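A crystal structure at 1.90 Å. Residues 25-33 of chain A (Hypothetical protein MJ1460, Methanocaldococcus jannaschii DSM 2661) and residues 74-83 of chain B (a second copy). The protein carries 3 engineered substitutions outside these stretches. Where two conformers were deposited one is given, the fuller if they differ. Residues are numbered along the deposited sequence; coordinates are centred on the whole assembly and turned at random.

Chain A 25-33: SKKIPMPYF
Chain B, residues 74-83: KIFKLMNFGD

The end of a helix is a favoured docking site, because its last turn leaves carbonyl oxygens without helical partners and the chain beyond it folds into an uneven surface. The contact between two copies of MJ1460 is a compact example, burying 480 Å² over both sides. Chain B supplies helix 74-79 and the turn that closes it; chain A supplies an extended segment, strand 27-29, running into a helical turn. Strand and helix axes approach to 8.5 Å, with 115° between their N-to-C directions, and the register is marked by the CA atoms of Ile28(A) and Met79(B), 5.7 Å apart.

The helix closes in a Schellman motif. Asn80(B) takes positive phi (65/34), with Phe81(B) N bonded to Phe76(B) O at 2.9 Å and Asn80(B) N to Lys77(B) O at 3.1 Å. Phe81(B) follows at -94/-2, then Gly82(B) at 112/-173, where a CB would jam against the preceding carbonyl oxygen. Lys77(B) NZ reaches Asp83(B) OD1 at 3.0 Å in a salt bridge within the chain.

Against this turn, residues 26-28 of chain A are extended (phi/psi -69/141, -102/133 and -104/129). Lys26(A), its CA-to-CB bond toward chain B, has chi angles m, t, p, t, and its NZ donates to Asn80(B) O at 2.9 Å. Asn80(B), the turn's main projection, has its CA-to-CB bond toward chain A, with chi1 t (-156°) and chi2 26°; its ND2 donates to Lys27(A) O at 3.1 Å, with an angle of 150° at the hydrogen. The two bonds run in opposite directions, so each chain donates one and accepts one. Lys26(A) NZ and Asn80(B) OD1 are 3.6 Å apart, and two waters beside the pair bridge it, each accepting from NZ and donating to OD1: one lies 2.9 Å from NZ and 2.7 Å from OD1, the other 3.1 Å from each. The CA-to-CB bond of Lys27(A) points away, and its NZ turns back to Ser25(A) O at 2.9 Å.

Apolar side chains fill the rest of the contact. Ile28(A), with both chi angles t, leaves the backbone sideways but brings its end closer: CD1 enters the hollow between the Met79(B) methyl and the Phe81(B) ring, 4.3 Å from Met79(B) CE and 3.8 Å from Phe81(B) CE1. The CA-to-CB bond of Phe81(B) points away from chain A, yet the end of its ring comes nearer (chi1 -93°, chi2 28°). Pro29(A), at -54/129 with a C-gamma exo ring, presses CG to within 3.1 Å of Leu78(B) O, a close packing contact against the last turn.

Just beyond, Tyr32(A) N bonds to Pro29(A) O at 3.0 Å, and the tyrosine ring (chi1 m, chi2 -64°) is the broad surface of chain A's side. CG of the selenomethionine Met79(B), with chi angles m, t, p, is the bump lying on one flat face, 3.5 Å from the Tyr32(A) ring centroid and 7° off the normal, a nearly axial CH-pi contact; its SE is more oblique, 4.7 Å from that centroid. Tyr32(A) OH extends to 3.7 Å from Leu78(B) CB.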

# COMPACT_ATOMS: atom_id res chain seq x y z
N SER A 25 -3.65 7.95 11.96
CA SER A 25 -3.80 6.64 11.33
C SER A 25 -2.67 5.67 11.72
O SER A 25 -1.57 6.11 12.14
CB SER A 25 -3.80 6.83 9.81
OG SER A 25 -2.50 7.13 9.32
N LYS A 26 -2.91 4.36 11.56
CA LYS A 26 -1.82 3.38 11.69
C LYS A 26 -0.85 3.54 10.53
O LYS A 26 -1.24 3.81 9.41
CB LYS A 26 -2.34 1.93 11.82
CG LYS A 26 -3.35 1.81 13.00
CD LYS A 26 -3.60 0.41 13.52
CE LYS A 26 -2.63 0.04 14.66
NZ LYS A 26 -2.61 -1.42 14.94
N LYS A 27 0.44 3.40 10.82
CA LYS A 27 1.45 3.47 9.81
C LYS A 27 1.90 2.06 9.45
O LYS A 27 2.16 1.25 10.34
CB LYS A 27 2.63 4.32 10.29
CG LYS A 27 2.45 5.82 10.10
CD LYS A 27 1.14 6.35 10.65
CE LYS A 27 1.08 7.88 10.67
NZ LYS A 27 -0.36 8.35 10.69
N ILE A 28 1.98 1.79 8.15
CA ILE A 28 2.42 0.49 7.64
C ILE A 28 3.85 0.58 7.11
O ILE A 28 4.15 1.50 6.34
CB ILE A 28 1.46 -0.03 6.56
CG1 ILE A 28 1.63 -1.52 6.35
CG2 ILE A 28 1.61 0.68 5.20
CD1 ILE A 28 0.57 -2.11 5.39
N PRO A 29 4.73 -0.33 7.56
CA PRO A 29 6.09 -0.46 6.97
C PRO A 29 6.10 -0.65 5.43
O PRO A 29 5.37 -1.52 4.90
CB PRO A 29 6.64 -1.70 7.64
CG PRO A 29 5.89 -1.85 8.89
CD PRO A 29 4.52 -1.32 8.64
N MSE A 30 6.90 0.18 4.75
CA MSE A 30 7.03 0.19 3.28
C MSE A 30 7.13 -1.18 2.58
O MSE A 30 6.53 -1.37 1.53
CB MSE A 30 8.23 1.07 2.85
CG MSE A 30 8.27 1.45 1.37
SE MSE A 30 6.91 2.80 0.96
CE MSE A 30 6.75 2.61 -0.97
N PRO A 31 7.87 -2.14 3.15
CA PRO A 31 7.91 -3.49 2.49
C PRO A 31 6.52 -4.14 2.24
O PRO A 31 6.34 -4.82 1.22
CB PRO A 31 8.78 -4.31 3.45
CG PRO A 31 9.65 -3.28 4.13
CD PRO A 31 8.71 -2.11 4.36
N TYR A 32 5.56 -3.87 3.12
CA TYR A 32 4.22 -4.42 2.99
C TYR A 32 3.35 -3.65 1.99
O TYR A 32 2.48 -4.22 1.33
CB TYR A 32 3.55 -4.42 4.37
CG TYR A 32 4.21 -5.37 5.34
CD1 TYR A 32 4.21 -6.76 5.11
CD2 TYR A 32 4.80 -4.91 6.52
CE1 TYR A 32 4.76 -7.63 6.00
CE2 TYR A 32 5.37 -5.79 7.41
CZ TYR A 32 5.37 -7.13 7.14
OH TYR A 32 5.91 -8.02 8.01
N PHE A 33 3.60 -2.36 1.88
CA PHE A 33 3.02 -1.51 0.87
C PHE A 33 3.51 -2.02 -0.50
O PHE A 33 2.75 -2.24 -1.38
CB PHE A 33 3.40 -0.05 1.12
CG PHE A 33 2.85 0.92 0.11
CD1 PHE A 33 3.49 1.13 -1.09
CD2 PHE A 33 1.75 1.67 0.40
CE1 PHE A 33 2.99 2.04 -2.01
CE2 PHE A 33 1.24 2.60 -0.53
CZ PHE A 33 1.85 2.76 -1.72
N LYS B 74 2.87 -12.54 14.88
CA LYS B 74 4.00 -11.66 14.75
C LYS B 74 3.92 -10.77 13.51
O LYS B 74 4.19 -9.59 13.58
CB LYS B 74 5.29 -12.45 14.72
CG LYS B 74 6.53 -11.62 14.99
CD LYS B 74 7.77 -12.37 14.54
CE LYS B 74 8.99 -12.12 15.46
N ILE B 75 3.61 -11.36 12.37
CA ILE B 75 3.39 -10.60 11.13
C ILE B 75 2.36 -9.50 11.31
O ILE B 75 2.55 -8.39 10.84
CB ILE B 75 2.94 -11.51 9.98
CG1 ILE B 75 4.11 -12.41 9.56
CG2 ILE B 75 2.45 -10.65 8.80
CD1 ILE B 75 3.73 -13.61 8.69
N PHE B 76 1.27 -9.76 12.02
CA PHE B 76 0.26 -8.71 12.25
C PHE B 76 0.81 -7.54 13.10
O PHE B 76 0.53 -6.38 12.82
CB PHE B 76 -1.04 -9.27 12.81
CG PHE B 76 -2.05 -9.62 11.74
CD1 PHE B 76 -1.75 -10.58 10.80
CD2 PHE B 76 -3.27 -9.00 11.69
CE1 PHE B 76 -2.61 -10.88 9.77
CE2 PHE B 76 -4.17 -9.30 10.68
CZ PHE B 76 -3.85 -10.26 9.74
N LYS B 77 1.65 -7.84 14.09
CA LYS B 77 2.30 -6.75 14.84
C LYS B 77 3.29 -5.96 13.97
O LYS B 77 3.37 -4.75 14.09
CB LYS B 77 3.02 -7.26 16.08
CG LYS B 77 2.11 -7.75 17.18
CD LYS B 77 1.22 -6.64 17.77
CE LYS B 77 2.05 -5.51 18.40
NZ LYS B 77 1.26 -4.64 19.39
N LEU B 78 4.08 -6.67 13.17
CA LEU B 78 5.04 -6.01 12.26
C LEU B 78 4.37 -5.12 11.22
O LEU B 78 4.88 -4.04 10.89
CB LEU B 78 5.87 -7.07 11.55
CG LEU B 78 6.89 -7.79 12.41
CD1 LEU B 78 7.59 -8.88 11.58
CD2 LEU B 78 7.89 -6.81 13.03
N MSE B 79 3.22 -5.56 10.72
CA MSE B 79 2.45 -4.79 9.76
C MSE B 79 1.74 -3.60 10.42
O MSE B 79 1.27 -2.69 9.72
CB MSE B 79 1.44 -5.70 9.09
CG MSE B 79 1.97 -6.77 8.22
SE MSE B 79 0.48 -7.70 7.27
CE MSE B 79 0.12 -6.38 5.90
N ASN B 80 1.68 -3.59 11.75
CA ASN B 80 0.92 -2.62 12.52
C ASN B 80 -0.57 -2.77 12.25
O ASN B 80 -1.39 -1.80 12.32
CB ASN B 80 1.44 -1.18 12.29
CG ASN B 80 1.10 -0.28 13.44
OD1 ASN B 80 0.93 -0.75 14.56
ND2 ASN B 80 0.98 1.03 13.19
N PHE B 81 -0.97 -4.02 12.03
CA PHE B 81 -2.39 -4.35 11.77
C PHE B 81 -3.16 -4.75 13.04
O PHE B 81 -4.35 -4.97 12.99
CB PHE B 81 -2.44 -5.46 10.69
CG PHE B 81 -2.58 -4.94 9.27
CD1 PHE B 81 -2.09 -3.70 8.91
CD2 PHE B 81 -3.17 -5.73 8.31
CE1 PHE B 81 -2.26 -3.22 7.65
CE2 PHE B 81 -3.34 -5.30 7.04
CZ PHE B 81 -2.88 -4.01 6.68
N GLY B 82 -2.46 -4.80 14.18
CA GLY B 82 -3.07 -5.10 15.47
C GLY B 82 -2.68 -6.42 16.11
O GLY B 82 -1.77 -7.12 15.66
N ASP B 83 -3.37 -6.72 17.20
CA ASP B 83 -3.11 -7.89 18.05
C ASP B 83 -4.15 -8.95 17.75
O ASP B 83 -5.32 -8.84 18.13
CB ASP B 83 -3.18 -7.53 19.53
CG ASP B 83 -2.34 -6.32 19.87
OD1 ASP B 83 -1.09 -6.43 19.94
OD2 ASP B 83 -2.92 -5.25 20.03
O HOH W 1 -0.29 -3.29 15.87
O HOH W 2 -0.54 -0.75 16.80
O HOH W 3 1.34 3.63 13.68